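PDB 4MTU: beta-alanyl-CoA:ammonia lyase 2 from Clostridium propionicum, which probably acts as a lyase that reversibly eliminates ammonia from beta-alanyl-CoA, a zinc-binding member of the hot dog fold superfamily. Local coordinates for residues E39-V44 with L122-D127. Residues are numbered along the deposited sequence; the frame is centred on the assembly and turned at random.
Sequences ELMVYV and LFIAKD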
loop_
_atom_site.group_PDB
_atom_site.type_symbol
_atom_site.label_atom_id
_atom_site.label_comp_id
_atom_site.label_asym_id
_atom_site.label_seq_id
_atom_site.Cartn_x
_atom_site.Cartn_y
_atom_site.Cartn_z
ATOM N N GLU A 39 19.325 9.608 -3.388
ATOM C CA GLU A 39 20.576 8.931 -3.059
ATOM C C GLU A 39 21.766 9.753 -3.570
ATOM O O GLU A 39 22.788 9.928 -2.868
ATOM C CB GLU A 39 20.579 7.522 -3.656
ATOM C CG GLU A 39 21.657 6.651 -3.048
ATOM C CD GLU A 39 21.652 5.206 -3.494
ATOM O OE1 GLU A 39 20.643 4.705 -3.982
ATOM O OE2 GLU A 39 22.705 4.530 -3.281
ATOM N N LEU A 40 21.685 10.267 -4.797
ATOM C CA LEU A 40 22.721 11.117 -5.350
ATOM C C LEU A 40 22.982 12.376 -4.464
ATOM O O LEU A 40 24.131 12.760 -4.290
ATOM C CB LEU A 40 22.378 11.568 -6.762
ATOM C CG LEU A 40 22.359 10.473 -7.843
ATOM C CD1 LEU A 40 21.688 10.976 -9.097
ATOM C CD2 LEU A 40 23.770 10.033 -8.161
ATOM N N MET A 41 21.918 12.953 -3.954
ATOM C CA MET A 41 22.049 14.148 -3.144
ATOM C C MET A 41 22.669 13.822 -1.786
ATOM O O MET A 41 23.489 14.622 -1.251
ATOM C CB MET A 41 20.690 14.847 -3.011
ATOM C CG MET A 41 20.177 15.410 -4.312
ATOM S SD MET A 41 21.274 16.602 -5.122
ATOM C CE MET A 41 22.110 15.581 -6.324
ATOM N N VAL A 42 22.311 12.704 -1.209
ATOM C CA VAL A 42 22.962 12.256 0.013
ATOM C C VAL A 42 24.469 12.172 -0.209
ATOM O O VAL A 42 25.280 12.618 0.616
ATOM C CB VAL A 42 22.371 10.889 0.483
ATOM C CG1 VAL A 42 23.202 10.334 1.651
ATOM C CG2 VAL A 42 20.896 11.064 0.861
ATOM N N TYR A 43 24.851 11.560 -1.320
ATOM C CA TYR A 43 26.275 11.378 -1.596
ATOM C C TYR A 43 27.038 12.666 -1.919
ATOM O O TYR A 43 28.183 12.818 -1.533
ATOM C CB TYR A 43 26.475 10.361 -2.726
ATOM C CG TYR A 43 26.000 8.973 -2.413
ATOM C CD1 TYR A 43 25.865 8.482 -1.119
ATOM C CD2 TYR A 43 25.658 8.093 -3.446
ATOM C CE1 TYR A 43 25.415 7.217 -0.848
ATOM C CE2 TYR A 43 25.214 6.830 -3.165
ATOM C CZ TYR A 43 25.088 6.369 -1.887
ATOM O OH TYR A 43 24.607 5.113 -1.606
ATOM N N VAL A 44 26.397 13.584 -2.636
ATOM C CA VAL A 44 27.122 14.787 -3.074
ATOM C C VAL A 44 27.193 15.839 -1.979
ATOM O O VAL A 44 28.161 16.615 -1.932
ATOM C CB VAL A 44 26.534 15.362 -4.394
ATOM C CG1 VAL A 44 25.273 16.120 -4.179
ATOM C CG2 VAL A 44 27.629 16.180 -5.082
ATOM N N LEU A 122 17.387 18.842 -8.608
ATOM C CA LEU A 122 17.211 18.737 -7.188
ATOM C C LEU A 122 17.905 19.956 -6.513
ATOM O O LEU A 122 18.757 20.591 -7.103
ATOM C CB LEU A 122 17.689 17.444 -6.555
ATOM C CG LEU A 122 17.003 16.183 -7.140
ATOM C CD1 LEU A 122 17.770 15.652 -8.299
ATOM C CD2 LEU A 122 16.809 15.114 -6.077
ATOM N N PHE A 123 17.457 20.250 -5.295
ATOM C CA PHE A 123 17.893 21.461 -4.581
ATOM C C PHE A 123 18.289 21.114 -3.157
ATOM O O PHE A 123 17.618 20.380 -2.460
ATOM C CB PHE A 123 16.693 22.428 -4.522
ATOM C CG PHE A 123 16.891 23.673 -3.721
ATOM C CD1 PHE A 123 17.445 24.796 -4.309
ATOM C CD2 PHE A 123 16.501 23.732 -2.399
ATOM C CE1 PHE A 123 17.608 25.937 -3.553
ATOM C CE2 PHE A 123 16.667 24.867 -1.672
ATOM C CZ PHE A 123 17.215 25.940 -2.267
ATOM N N ILE A 124 19.448 21.681 -2.766
ATOM C CA ILE A 124 19.831 21.663 -1.349
ATOM C C ILE A 124 20.177 23.116 -0.991
ATOM O O ILE A 124 21.093 23.680 -1.580
ATOM C CB ILE A 124 20.983 20.743 -1.003
ATOM C CG1 ILE A 124 20.764 19.324 -1.478
ATOM C CG2 ILE A 124 21.279 20.818 0.510
ATOM C CD1 ILE A 124 22.002 18.449 -1.422
ATOM N N ALA A 125 19.478 23.709 -0.028
ATOM C CA ALA A 125 19.781 25.097 0.387
ATOM C C ALA A 125 21.242 25.145 0.865
ATOM O O ALA A 125 21.752 24.200 1.462
ATOM C CB ALA A 125 18.865 25.536 1.500
ATOM N N LYS A 126 21.881 26.236 0.591
ATOM C CA LYS A 126 23.299 26.383 0.894
ATOM C C LYS A 126 23.618 26.027 2.328
ATOM O O LYS A 126 24.631 25.314 2.572
ATOM C CB LYS A 126 23.749 27.797 0.480
ATOM C CG LYS A 126 25.161 27.761 -0.053
ATOM C CD LYS A 126 25.347 27.029 -1.429
ATOM C CE LYS A 126 26.836 26.665 -1.515
ATOM N NZ LYS A 126 27.253 26.014 -2.796
ATOM N N ASP A 127 22.789 26.451 3.262
ATOM C CA ASP A 127 23.062 26.219 4.687
ATOM C C ASP A 127 22.974 24.726 5.051
ATOM O O ASP A 127 23.458 24.323 6.101
ATOM C CB ASP A 127 22.141 27.016 5.608
ATOM C CG ASP A 127 22.268 28.518 5.598
ATOM O OD1 ASP A 127 23.295 29.040 5.062
ATOM O OD2 ASP A 127 21.385 29.287 6.056
#
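M41 meets L122 and I124 where the long helix of the hot dog fold, 27-45, packs on the antiparallel sheet wrapped around it. All three residues are buried, no hydrogen bond joins the two segments, and the buried surface is 179 Å²; the packing is essentially apolar, by side chains. The closest side-chain approach is M41 CG to L122 CD2, at 3.8 Å. Beside it, M41 SD lies 4.0 Å from L122 CB, so L122 receives the methionine with both a methyl and its CB. I124 reaches the helix with its terminal methyl: CD1 is 4.1 Å from M41 CB and equally far from M41 O, and the latter approach is a van der Waals one.

Torsions explain this division of labour. In M41, CG is anti to the carbonyl carbon (chi1 -67°), and bends at chi2 and chi3 fold the chain back, leaving SD near both L122 and I124. I124 instead extends its CG1 branch, with chi2 at 167°, and this carries CD1 to the helix surface. L122 and I124 both point their CB atoms at the helix, whereas F123, between them, points away.

In the next shell, Y83 of strand 82-95 touches both M41 and I124, while I75 of strand 68-78 also packs on M41. Backbone hydrogen bonds between L122 and Y83, and between F123 and L50, hold the strand end in the sheet. The I124 side chain lies about 7 Å from the bound zinc ion and about 4 Å from the side chain of its ligand D45. Within the helix, Y43 OH spans one turn to donate to E39 OE2 at 2.6 Å, on the anti side and 17° out of the carboxylate plane.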